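Local coordinates for FYVE, RhoGEF and PH domain-containing protein 5 (Homo sapiens, PDB 3MPX), which activates the small GTPase CDC42 by exchanging its bound GDP for GTP, and is represented here by its DH domain and first PH domain, at residues 271-274 and 280-283; 24-29 and 181-186; 225-230 and 262-267; 31-36 and 170-175. All coordinates share one frame; numbering follows the deposited sequence.

Contact 1. Residues 271-274 and 280-283; sequences LYTY and KYRL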
loop_
_atom_site.group_PDB
_atom_site.type_symbol
_atom_site.label_atom_id
_atom_site.label_comp_id
_atom_site.label_asym_id
_atom_site.label_seq_id
_atom_site.Cartn_x
_atom_site.Cartn_y
_atom_site.Cartn_z
ATOM N N LEU A 271 -16.200 0.257 3.056
ATOM C CA LEU A 271 -15.881 1.250 4.071
ATOM C C LEU A 271 -16.945 2.332 4.019
ATOM O O LEU A 271 -17.310 2.807 2.932
ATOM C CB LEU A 271 -14.468 1.836 3.926
ATOM C CG LEU A 271 -13.266 0.872 3.803
ATOM C CD1 LEU A 271 -11.958 1.656 3.794
ATOM C CD2 LEU A 271 -13.219 -0.156 4.938
ATOM N N TYR A 272 -17.498 2.646 5.207
ATOM C CA TYR A 272 -18.559 3.622 5.452
ATOM C C TYR A 272 -17.920 4.658 6.331
ATOM O O TYR A 272 -17.557 4.354 7.469
ATOM C CB TYR A 272 -19.729 2.921 6.165
ATOM C CG TYR A 272 -20.990 3.743 6.292
ATOM C CD1 TYR A 272 -21.392 4.254 7.525
ATOM C CD2 TYR A 272 -21.832 3.932 5.203
ATOM C CE1 TYR A 272 -22.579 4.971 7.658
ATOM C CE2 TYR A 272 -23.004 4.668 5.317
ATOM C CZ TYR A 272 -23.383 5.173 6.551
ATOM O OH TYR A 272 -24.555 5.882 6.651
ATOM N N THR A 273 -17.657 5.840 5.775
ATOM C CA THR A 273 -16.925 6.871 6.511
ATOM C C THR A 273 -17.718 8.206 6.614
ATOM O O THR A 273 -18.876 8.289 6.193
ATOM C CB THR A 273 -15.455 7.086 5.920
ATOM O OG1 THR A 273 -15.462 8.000 4.829
ATOM C CG2 THR A 273 -14.767 5.804 5.478
ATOM N N TYR A 274 -17.067 9.228 7.215
ATOM C CA TYR A 274 -17.545 10.590 7.336
ATOM C C TYR A 274 -16.426 11.532 6.850
ATOM O O TYR A 274 -15.329 11.558 7.440
ATOM C CB TYR A 274 -17.969 10.955 8.770
ATOM C CG TYR A 274 -18.040 12.455 8.987
ATOM C CD1 TYR A 274 -19.037 13.223 8.383
ATOM C CD2 TYR A 274 -17.088 13.113 9.759
ATOM C CE1 TYR A 274 -19.086 14.609 8.547
ATOM C CE2 TYR A 274 -17.113 14.502 9.914
ATOM C CZ TYR A 274 -18.124 15.244 9.318
ATOM O OH TYR A 274 -18.185 16.604 9.494
ATOM N N LYS A 280 -9.364 14.237 5.229
ATOM C CA LYS A 280 -9.302 12.926 5.860
ATOM C C LYS A 280 -10.742 12.479 6.211
ATOM O O LYS A 280 -11.676 13.277 6.146
ATOM C CB LYS A 280 -8.419 12.982 7.120
ATOM C CG LYS A 280 -6.949 13.266 6.830
ATOM C CD LYS A 280 -6.088 12.058 7.111
ATOM C CE LYS A 280 -4.688 12.239 6.592
ATOM N NZ LYS A 280 -3.765 11.222 7.156
ATOM N N TYR A 281 -10.921 11.201 6.537
ATOM C CA TYR A 281 -12.226 10.631 6.854
ATOM C C TYR A 281 -12.204 9.898 8.203
ATOM O O TYR A 281 -11.162 9.855 8.853
ATOM C CB TYR A 281 -12.689 9.678 5.736
ATOM C CG TYR A 281 -12.518 10.217 4.336
ATOM C CD1 TYR A 281 -13.526 10.948 3.723
ATOM C CD2 TYR A 281 -11.365 9.951 3.602
ATOM C CE1 TYR A 281 -13.376 11.440 2.430
ATOM C CE2 TYR A 281 -11.197 10.451 2.312
ATOM C CZ TYR A 281 -12.208 11.188 1.727
ATOM O OH TYR A 281 -12.050 11.650 0.447
ATOM N N ARG A 282 -13.364 9.345 8.626
ATOM C CA ARG A 282 -13.537 8.614 9.889
ATOM C C ARG A 282 -14.349 7.368 9.620
ATOM O O ARG A 282 -15.496 7.485 9.195
ATOM C CB ARG A 282 -14.239 9.506 10.943
ATOM C CG ARG A 282 -14.682 8.784 12.226
ATOM C CD ARG A 282 -13.527 8.333 13.100
ATOM N NE ARG A 282 -12.791 9.459 13.669
ATOM C CZ ARG A 282 -11.720 9.336 14.445
ATOM N NH1 ARG A 282 -11.250 8.131 14.754
ATOM N NH2 ARG A 282 -11.109 10.415 14.920
ATOM N N LEU A 283 -13.764 6.180 9.856
ATOM C CA LEU A 283 -14.461 4.912 9.634
ATOM C C LEU A 283 -15.640 4.836 10.598
ATOM O O LEU A 283 -15.438 4.922 11.818
ATOM C CB LEU A 283 -13.511 3.714 9.790
ATOM C CG LEU A 283 -14.026 2.345 9.328
ATOM C CD1 LEU A 283 -14.376 2.324 7.835
ATOM C CD2 LEU A 283 -13.018 1.272 9.639
#
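Y274 and R282 join backbones through two hydrogen bonds, both weak. Y274 N donates to R282 O over 3.1 Å, and R282 N returns a bond to Y274 O over 3.2 Å. The same two carbonyl oxygens also receive CA-H...O contacts: T273 CA approaches R282 O, and Y281 CA lies 3.3 Å from Y274 O. Each oxygen therefore gathers an N-H and a weaker C-H donor. The two short strand segments run at 132° to one another.

These strands form the hairpin of 269-275 and 281-288 in the first PH domain, whose strongly bent antiparallel sheets are closed at one end by a C-terminal helix, here 322-334.

The apolar part of the contact is made by two leucines. CG of L283 lies anti to its backbone N (chi1 -169°), and the CD1 branch crosses to L271, coming within 3.9 Å of its CB and 4.0 Å of its CD2. Flexible, branched leucines suit this place, where L271 also packs on F264 and L237 and L283 on V231.

Among the polar side chains, T273 sets OG1 3.4 Å from CB of Y281, the two side chains crossing at a slant. That hydroxyl is hydrogen-bonded to H262 O on the neighbouring strand 257-266, which satisfies it; threonine's branching at CB also suits an extended strand. Y281 carries its ring onward, stacking with H262 and meeting F264 edge-to-face. The long chain of R282, by contrast, leads away from strand 269-275, and this residue is exposed.

Contact 2. Residues 24-29 and 181-186; sequences LVIAQE and TDYLNN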
loop_
_atom_site.group_PDB
_atom_site.type_symbol
_atom_site.label_atom_id
_atom_site.label_comp_id
_atom_site.label_asym_id
_atom_site.label_seq_id
_atom_site.Cartn_x
_atom_site.Cartn_y
_atom_site.Cartn_z
ATOM N N LEU A 24 7.751 16.817 13.414
ATOM C CA LEU A 24 8.560 15.997 14.312
ATOM C C LEU A 24 7.914 14.612 14.496
ATOM O O LEU A 24 8.619 13.606 14.381
ATOM C CB LEU A 24 8.815 16.700 15.664
ATOM C CG LEU A 24 9.516 15.882 16.781
ATOM C CD1 LEU A 24 10.851 15.257 16.312
ATOM C CD2 LEU A 24 9.732 16.731 18.002
ATOM N N VAL A 25 6.592 14.560 14.734
ATOM C CA VAL A 25 5.860 13.309 14.928
ATOM C C VAL A 25 5.860 12.450 13.627
ATOM O O VAL A 25 5.844 11.214 13.709
ATOM C CB VAL A 25 4.433 13.619 15.459
ATOM C CG1 VAL A 25 3.417 12.548 15.079
ATOM C CG2 VAL A 25 4.451 13.829 16.959
ATOM N N ILE A 26 5.871 13.099 12.444
ATOM C CA ILE A 26 5.876 12.392 11.162
ATOM C C ILE A 26 7.258 11.706 10.928
ATOM O O ILE A 26 7.289 10.569 10.454
ATOM C CB ILE A 26 5.426 13.317 9.999
ATOM C CG1 ILE A 26 3.939 13.700 10.182
ATOM C CG2 ILE A 26 5.656 12.656 8.622
ATOM C CD1 ILE A 26 3.507 14.957 9.497
ATOM N N ALA A 27 8.374 12.356 11.322
ATOM C CA ALA A 27 9.705 11.775 11.177
ATOM C C ALA A 27 9.837 10.629 12.134
ATOM O O ALA A 27 10.428 9.611 11.789
ATOM C CB ALA A 27 10.765 12.817 11.451
ATOM N N GLN A 28 9.214 10.757 13.320
ATOM C CA GLN A 28 9.155 9.695 14.323
ATOM C C GLN A 28 8.309 8.538 13.739
ATOM O O GLN A 28 8.736 7.391 13.844
ATOM C CB GLN A 28 8.579 10.220 15.648
ATOM C CG GLN A 28 9.519 11.187 16.373
ATOM C CD GLN A 28 9.006 11.817 17.661
ATOM O OE1 GLN A 28 9.780 12.467 18.384
ATOM N NE2 GLN A 28 7.712 11.662 17.992
ATOM N N GLU A 29 7.177 8.850 13.036
ATOM C CA GLU A 29 6.307 7.870 12.359
ATOM C C GLU A 29 7.072 7.157 11.248
ATOM O O GLU A 29 6.856 5.971 11.000
ATOM C CB GLU A 29 5.053 8.546 11.775
ATOM C CG GLU A 29 3.903 7.575 11.530
ATOM C CD GLU A 29 2.841 7.963 10.507
ATOM O OE1 GLU A 29 2.381 7.058 9.768
ATOM O OE2 GLU A 29 2.449 9.153 10.458
ATOM N N THR A 181 4.422 13.637 2.011
ATOM C CA THR A 181 3.416 14.650 1.678
ATOM C C THR A 181 2.847 15.240 2.985
ATOM O O THR A 181 2.616 16.441 3.037
ATOM C CB THR A 181 2.382 14.071 0.734
ATOM O OG1 THR A 181 3.081 13.697 -0.456
ATOM C CG2 THR A 181 1.260 15.052 0.420
ATOM N N ASP A 182 2.689 14.432 4.050
ATOM C CA ASP A 182 2.226 14.970 5.326
ATOM C C ASP A 182 3.348 15.778 5.996
ATOM O O ASP A 182 3.083 16.735 6.719
ATOM C CB ASP A 182 1.686 13.866 6.234
ATOM C CG ASP A 182 0.202 13.646 6.018
ATOM O OD1 ASP A 182 -0.595 14.058 6.893
ATOM O OD2 ASP A 182 -0.171 13.111 4.944
ATOM N N TYR A 183 4.601 15.413 5.708
ATOM C CA TYR A 183 5.786 16.084 6.212
ATOM C C TYR A 183 5.948 17.453 5.554
ATOM O O TYR A 183 6.253 18.420 6.244
ATOM C CB TYR A 183 7.009 15.208 5.948
ATOM C CG TYR A 183 8.309 15.776 6.458
ATOM C CD1 TYR A 183 8.586 15.821 7.825
ATOM C CD2 TYR A 183 9.301 16.196 5.577
ATOM C CE1 TYR A 183 9.809 16.292 8.301
ATOM C CE2 TYR A 183 10.530 16.673 6.043
ATOM C CZ TYR A 183 10.775 16.728 7.405
ATOM O OH TYR A 183 11.976 17.208 7.860
ATOM N N LEU A 184 5.711 17.532 4.232
ATOM C CA LEU A 184 5.841 18.757 3.431
ATOM C C LEU A 184 4.817 19.819 3.853
ATOM O O LEU A 184 5.169 21.007 3.904
ATOM C CB LEU A 184 5.710 18.409 1.923
ATOM C CG LEU A 184 5.864 19.533 0.849
ATOM C CD1 LEU A 184 7.301 19.701 0.398
ATOM C CD2 LEU A 184 4.961 19.259 -0.343
ATOM N N ASN A 185 3.562 19.392 4.167
ATOM C CA ASN A 185 2.462 20.283 4.580
ATOM C C ASN A 185 2.736 21.007 5.903
ATOM O O ASN A 185 2.083 22.009 6.193
ATOM C CB ASN A 185 1.134 19.543 4.670
ATOM C CG ASN A 185 0.676 18.927 3.392
ATOM O OD1 ASN A 185 1.059 19.331 2.295
ATOM N ND2 ASN A 185 -0.129 17.891 3.521
ATOM N N ASN A 186 3.692 20.508 6.686
ATOM C CA ASN A 186 4.065 21.119 7.947
ATOM C C ASN A 186 5.404 21.845 7.864
ATOM O O ASN A 186 5.846 22.412 8.863
ATOM C CB ASN A 186 4.074 20.087 9.043
ATOM C CG ASN A 186 2.717 19.532 9.293
ATOM O OD1 ASN A 186 1.825 20.196 9.828
ATOM N ND2 ASN A 186 2.547 18.288 8.935
#
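I26 packs against D182, Y183 and N186, joining helix 21-59 to the end of helix 162-184 within the all-helical DH domain. As in other Dbl-family exchange factors, these helices probably correspond to conserved regions 1 and 3, which contribute to the GTPase-binding surface.

The apolar contacts come from the two branches of the isoleucine. CG2, anti to the backbone N, rests 3.9 Å from CB of Y183, so it is the root of the tyrosine that is touched, with the ring lying obliquely to the methyl. The longer branch carries CD1 to D182, where it reaches CB at 3.9 Å. A beta-branched side chain suits this position because its two arms can straddle consecutive residues of the opposing helix. Y183 itself is buried, packing on A23 and W100, and its OH finds a hydrogen bond with E193.

No hydrogen bond crosses between the segments; the polar groups are served by other partners. The carboxylate of D182 has H229 as its partner. N186, with CG anti to its own carbonyl carbon (chi1 -65°), folds its amide back along the helix end, and ND2 makes a weak 2.8 Å hydrogen bond to D182 O. CD1 of I26 lies beside both these atoms, 3.3 Å from D182 O and 3.5 Å from N186 ND2.

Contact 3. Residues 225-230 and 262-267; sequences VHIEHS and HLFLMN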
loop_
_atom_site.group_PDB
_atom_site.type_symbol
_atom_site.label_atom_id
_atom_site.label_comp_id
_atom_site.label_asym_id
_atom_site.label_seq_id
_atom_site.Cartn_x
_atom_site.Cartn_y
_atom_site.Cartn_z
ATOM N N VAL A 225 -2.997 2.058 -0.172
ATOM C CA VAL A 225 -2.064 2.754 0.728
ATOM C C VAL A 225 -2.597 4.179 1.013
ATOM O O VAL A 225 -2.620 4.611 2.183
ATOM C CB VAL A 225 -0.581 2.727 0.276
ATOM C CG1 VAL A 225 0.268 3.693 1.102
ATOM C CG2 VAL A 225 0.003 1.314 0.371
ATOM N N HIS A 226 -3.097 4.873 -0.038
ATOM C CA HIS A 226 -3.647 6.217 0.121
ATOM C C HIS A 226 -4.980 6.219 0.903
ATOM O O HIS A 226 -5.187 7.133 1.719
ATOM C CB HIS A 226 -3.768 6.908 -1.227
ATOM C CG HIS A 226 -2.443 7.317 -1.782
ATOM N ND1 HIS A 226 -1.833 8.498 -1.394
ATOM C CD2 HIS A 226 -1.641 6.683 -2.671
ATOM C CE1 HIS A 226 -0.682 8.544 -2.057
ATOM N NE2 HIS A 226 -0.524 7.475 -2.839
ATOM N N ILE A 227 -5.837 5.172 0.707
ATOM C CA ILE A 227 -7.134 5.022 1.397
ATOM C C ILE A 227 -6.918 4.688 2.871
ATOM O O ILE A 227 -7.640 5.223 3.707
ATOM C CB ILE A 227 -8.110 4.028 0.684
ATOM C CG1 ILE A 227 -8.587 4.611 -0.654
ATOM C CG2 ILE A 227 -9.331 3.630 1.550
ATOM C CD1 ILE A 227 -8.944 3.637 -1.536
ATOM N N GLU A 228 -5.923 3.842 3.206
ATOM C CA GLU A 228 -5.639 3.533 4.609
ATOM C C GLU A 228 -5.263 4.828 5.331
ATOM O O GLU A 228 -5.927 5.194 6.284
ATOM C CB GLU A 228 -4.539 2.460 4.744
ATOM N N HIS A 229 -4.284 5.568 4.795
ATOM C CA HIS A 229 -3.742 6.822 5.321
ATOM C C HIS A 229 -4.806 7.938 5.465
ATOM O O HIS A 229 -4.677 8.788 6.361
ATOM C CB HIS A 229 -2.564 7.298 4.440
ATOM C CG HIS A 229 -1.857 8.496 4.988
ATOM N ND1 HIS A 229 -0.889 8.377 5.988
ATOM C CD2 HIS A 229 -2.025 9.811 4.698
ATOM C CE1 HIS A 229 -0.503 9.618 6.267
ATOM N NE2 HIS A 229 -1.147 10.516 5.510
ATOM N N SER A 230 -5.845 7.948 4.585
ATOM C CA SER A 230 -6.872 8.985 4.654
ATOM C C SER A 230 -7.903 8.686 5.740
ATOM O O SER A 230 -8.279 9.598 6.478
ATOM C CB SER A 230 -7.543 9.192 3.301
ATOM O OG SER A 230 -8.235 8.037 2.866
ATOM N N HIS A 262 -18.907 9.293 3.248
ATOM C CA HIS A 262 -18.029 8.960 2.131
ATOM C C HIS A 262 -17.812 7.466 2.069
ATOM O O HIS A 262 -17.383 6.887 3.059
ATOM C CB HIS A 262 -16.701 9.729 2.200
ATOM C CG HIS A 262 -15.937 9.655 0.922
ATOM N ND1 HIS A 262 -16.182 10.538 -0.110
ATOM C CD2 HIS A 262 -15.037 8.728 0.507
ATOM C CE1 HIS A 262 -15.397 10.152 -1.102
ATOM N NE2 HIS A 262 -14.689 9.064 -0.776
ATOM N N LEU A 263 -18.089 6.842 0.905
ATOM C CA LEU A 263 -18.012 5.384 0.708
ATOM C C LEU A 263 -16.815 4.855 -0.091
ATOM O O LEU A 263 -16.692 5.182 -1.277
ATOM C CB LEU A 263 -19.282 4.872 -0.029
ATOM C CG LEU A 263 -20.687 5.134 0.522
ATOM C CD1 LEU A 263 -21.669 4.252 -0.173
ATOM C CD2 LEU A 263 -20.779 4.877 2.018
ATOM N N PHE A 264 -16.028 3.911 0.495
ATOM C CA PHE A 264 -14.952 3.222 -0.230
ATOM C C PHE A 264 -15.389 1.767 -0.503
ATOM O O PHE A 264 -15.362 0.940 0.405
ATOM C CB PHE A 264 -13.633 3.259 0.537
ATOM C CG PHE A 264 -13.038 4.618 0.773
ATOM C CD1 PHE A 264 -12.244 5.227 -0.193
ATOM C CD2 PHE A 264 -13.232 5.279 1.984
ATOM C CE1 PHE A 264 -11.656 6.467 0.050
ATOM C CE2 PHE A 264 -12.652 6.538 2.215
ATOM C CZ PHE A 264 -11.865 7.114 1.253
ATOM N N LEU A 265 -15.839 1.476 -1.739
ATOM C CA LEU A 265 -16.310 0.143 -2.140
ATOM C C LEU A 265 -15.193 -0.741 -2.761
ATOM O O LEU A 265 -14.650 -0.449 -3.827
ATOM C CB LEU A 265 -17.553 0.207 -3.073
ATOM C CG LEU A 265 -17.907 -1.049 -3.903
ATOM C CD1 LEU A 265 -18.694 -2.056 -3.109
ATOM C CD2 LEU A 265 -18.664 -0.691 -5.152
HETATM N N MSE A 266 -14.904 -1.847 -2.070
HETATM C CA MSE A 266 -13.972 -2.886 -2.483
HETATM C C MSE A 266 -14.806 -4.117 -2.823
HETATM O O MSE A 266 -15.971 -4.202 -2.416
HETATM C CB MSE A 266 -13.010 -3.247 -1.340
HETATM C CG MSE A 266 -11.640 -2.671 -1.510
HETATM SE SE MSE A 266 -11.484 -0.925 -0.682
HETATM C CE MSE A 266 -11.545 -1.405 1.215
ATOM N N ASN A 267 -14.197 -5.094 -3.518
ATOM C CA ASN A 267 -14.853 -6.364 -3.835
ATOM C C ASN A 267 -15.018 -7.177 -2.544
ATOM O O ASN A 267 -15.947 -7.970 -2.395
ATOM C CB ASN A 267 -14.029 -7.142 -4.873
ATOM C CG ASN A 267 -12.551 -7.304 -4.567
ATOM O OD1 ASN A 267 -12.085 -7.231 -3.412
ATOM N ND2 ASN A 267 -11.788 -7.585 -5.615
#
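Residues 225-230, the last turns of helix 218-230, face strand residues 262-266 with I227 and F264 nearest in the backbone, their CA atoms 8.2 Å apart, so the space between is bridged wholly by side chains. I227 lies over one face of the F264 ring: its CG2 makes a CH-pi contact 3.9 Å from the ring centroid and 16° off the ring normal. CG1 approaches the rim, 3.7 Å from CE1. Both branches can reach because CG2 is anti to the backbone N and CG1 anti to the carbonyl carbon (chi1 -69°). On the opposite face of the ring, CD2 of H262 stands 3.6 Å above the plane, which leaves F264 sandwiched between an aliphatic and an imidazole side chain.

S230 comes obliquely to the ring, its OG 4.1 Å from CZ. This hydroxyl donates a 3.0 Å hydrogen bond to I227 O, one turn back, and a serine can thus sit beside an aromatic ring with its polar atom satisfied. With F264 reduced to an alanine, the ring between I227 and H262 is gone, which is likely to leave a gap there and deprive Y281 of its edge-to-face partner.

The contact seats the end of helix 218-230 on the PH domain. I227 also packs on F244 and L237, F264 touches L271 and T273 of the adjoining strand 269-275, and other side chains of the helix, V225, H226 and H229, pack on helix 162-184 of the DH domain.

Contact 4. Residues 31-36 and 170-175; sequences LSSEKA and VQRLFQ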
loop_
_atom_site.group_PDB
_atom_site.type_symbol
_atom_site.label_atom_id
_atom_site.label_comp_id
_atom_site.label_asym_id
_atom_site.label_seq_id
_atom_site.Cartn_x
_atom_site.Cartn_y
_atom_site.Cartn_z
ATOM N N LEU A 31 10.521 6.831 11.203
ATOM C CA LEU A 31 11.532 5.984 11.841
ATOM C C LEU A 31 10.956 4.673 12.380
ATOM O O LEU A 31 11.521 3.625 12.110
ATOM C CB LEU A 31 12.268 6.745 12.957
ATOM C CG LEU A 31 13.391 6.009 13.743
ATOM C CD1 LEU A 31 14.541 5.594 12.853
ATOM C CD2 LEU A 31 13.920 6.876 14.849
ATOM N N SER A 32 9.849 4.728 13.130
ATOM C CA SER A 32 9.227 3.550 13.738
ATOM C C SER A 32 8.809 2.519 12.692
ATOM O O SER A 32 9.088 1.315 12.861
ATOM C CB SER A 32 8.046 3.951 14.622
ATOM O OG SER A 32 7.280 5.015 14.082
ATOM N N SER A 33 8.155 3.008 11.601
ATOM C CA SER A 33 7.710 2.196 10.469
ATOM C C SER A 33 8.906 1.701 9.650
ATOM O O SER A 33 8.843 0.594 9.106
ATOM C CB SER A 33 6.718 2.960 9.597
ATOM O OG SER A 33 7.282 4.119 9.015
ATOM N N GLU A 34 10.000 2.488 9.585
ATOM C CA GLU A 34 11.199 2.026 8.895
ATOM C C GLU A 34 11.803 0.826 9.640
ATOM O O GLU A 34 12.133 -0.154 8.981
ATOM C CB GLU A 34 12.242 3.133 8.697
ATOM C CG GLU A 34 13.340 2.745 7.717
ATOM C CD GLU A 34 12.964 2.584 6.250
ATOM O OE1 GLU A 34 11.933 3.146 5.815
ATOM O OE2 GLU A 34 13.731 1.918 5.522
ATOM N N LYS A 35 11.903 0.884 11.003
ATOM C CA LYS A 35 12.410 -0.209 11.850
ATOM C C LYS A 35 11.651 -1.492 11.517
ATOM O O LYS A 35 12.264 -2.508 11.176
ATOM C CB LYS A 35 12.222 0.095 13.351
ATOM C CG LYS A 35 13.034 1.254 13.857
ATOM C CD LYS A 35 13.087 1.309 15.365
ATOM C CE LYS A 35 13.821 2.548 15.844
ATOM N NZ LYS A 35 13.020 3.359 16.813
ATOM N N ALA A 36 10.311 -1.422 11.571
ATOM C CA ALA A 36 9.424 -2.549 11.279
ATOM C C ALA A 36 9.631 -3.125 9.876
ATOM O O ALA A 36 9.472 -4.336 9.691
ATOM C CB ALA A 36 7.987 -2.120 11.455
ATOM N N VAL A 170 7.287 -3.493 -2.014
ATOM C CA VAL A 170 6.920 -2.402 -2.935
ATOM C C VAL A 170 5.967 -1.363 -2.279
ATOM O O VAL A 170 5.864 -0.230 -2.746
ATOM C CB VAL A 170 6.282 -3.034 -4.207
ATOM C CG1 VAL A 170 5.968 -1.994 -5.289
ATOM C CG2 VAL A 170 7.149 -4.150 -4.763
ATOM N N GLN A 171 5.239 -1.772 -1.251
ATOM C CA GLN A 171 4.271 -0.930 -0.562
ATOM C C GLN A 171 4.951 0.234 0.233
ATOM O O GLN A 171 4.391 1.337 0.303
ATOM C CB GLN A 171 3.384 -1.835 0.316
ATOM C CG GLN A 171 2.615 -1.166 1.434
ATOM C CD GLN A 171 1.975 -2.209 2.295
ATOM O OE1 GLN A 171 0.809 -2.521 2.125
ATOM N NE2 GLN A 171 2.737 -2.803 3.205
ATOM N N ARG A 172 6.169 0.003 0.774
ATOM C CA ARG A 172 6.911 1.032 1.514
ATOM C C ARG A 172 7.075 2.322 0.704
ATOM O O ARG A 172 7.091 3.417 1.281
ATOM C CB ARG A 172 8.298 0.512 1.903
ATOM C CG ARG A 172 9.028 1.363 2.946
ATOM C CD ARG A 172 8.282 1.492 4.273
ATOM N NE ARG A 172 8.994 2.391 5.175
ATOM C CZ ARG A 172 8.420 3.174 6.075
ATOM N NH1 ARG A 172 9.159 3.942 6.857
ATOM N NH2 ARG A 172 7.097 3.202 6.197
ATOM N N LEU A 173 7.226 2.176 -0.633
ATOM C CA LEU A 173 7.382 3.279 -1.562
ATOM C C LEU A 173 6.159 4.203 -1.563
ATOM O O LEU A 173 6.331 5.415 -1.551
ATOM C CB LEU A 173 7.695 2.741 -2.969
ATOM C CG LEU A 173 8.986 1.899 -3.126
ATOM C CD1 LEU A 173 9.142 1.407 -4.550
ATOM C CD2 LEU A 173 10.249 2.677 -2.679
ATOM N N PHE A 174 4.934 3.640 -1.510
ATOM C CA PHE A 174 3.690 4.430 -1.459
ATOM C C PHE A 174 3.517 5.096 -0.055
ATOM O O PHE A 174 2.943 6.182 0.054
ATOM C CB PHE A 174 2.472 3.577 -1.866
ATOM C CG PHE A 174 2.599 2.944 -3.241
ATOM C CD1 PHE A 174 2.535 3.720 -4.397
ATOM C CD2 PHE A 174 2.751 1.567 -3.382
ATOM C CE1 PHE A 174 2.659 3.134 -5.667
ATOM C CE2 PHE A 174 2.872 0.984 -4.661
ATOM C CZ PHE A 174 2.835 1.777 -5.793
ATOM N N GLN A 175 4.097 4.467 0.988
ATOM C CA GLN A 175 4.137 4.952 2.354
ATOM C C GLN A 175 5.029 6.187 2.462
ATOM O O GLN A 175 4.612 7.171 3.075
ATOM C CB GLN A 175 4.588 3.837 3.308
ATOM C CG GLN A 175 3.458 2.843 3.659
ATOM C CD GLN A 175 3.938 1.598 4.373
ATOM O OE1 GLN A 175 5.067 1.508 4.862
ATOM N NE2 GLN A 175 3.090 0.590 4.434
#
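E34 OE1 is gripped side-on by R172, whose NH1 and NE each donate a 3.1 Å hydrogen bond to it as parts of a salt bridge. Both bonds lie in the guanidinium plane and reach the oxygen from the same face of the carboxylate, whose plane is turned 43° from that of the guanidinium. NH1 meets OE1 on the anti side, while NE comes from above the carboxylate plane. Y176 OH is a further partner of OE1, and H86 binds OE2, so this buried carboxylate is well supplied with polar neighbours.

The bridge ties helix 21-59 to helix 162-184 inside the helical bundle of the DH domain. R172 spans the gap because its CG is anti to the backbone N (chi1 -166°) before the chain bends at chi2.

S33 OG accepts from NH1 at 2.9 Å and, weakly, from NH2, and is itself hydrogen-bonded to E29 O; a small hydroxyl lets the guanidinium approach this closely. A leucine in place of R172 would probably leave E34 OE1 without two of its donors and S33 OG without its guanidinium partner. On its own helix, NH2 of R172 donates a 3.0 Å bond to Q175 OE1, nearly straight at 164°.

Contacts 2 and 4 pair the same two DH helices, 21-59 and 162-184, at places whose centres are 14 Å apart, contact 4 lying nested within the chain loop that contact 2 closes. Contacts 1 and 3 both reach the PH sheet, through the neighbouring strands 269-275 and 257-266, with centres 8 Å apart. Helix 218-230 connects the two sets. H229 probably hydrogen-bonds on both sides, through NE2 to D182 OD2 of contact 2 (2.8 Å) and through its O to K280 NZ of contact 1 (2.7 Å). V225 CG1 packs 3.7 Å from F174 CB, linking contacts 3 and 4. As in other Dbl-family factors, the GTPase probably docks on the DH domain; contact 1 is centred about 23 Å from contact 4.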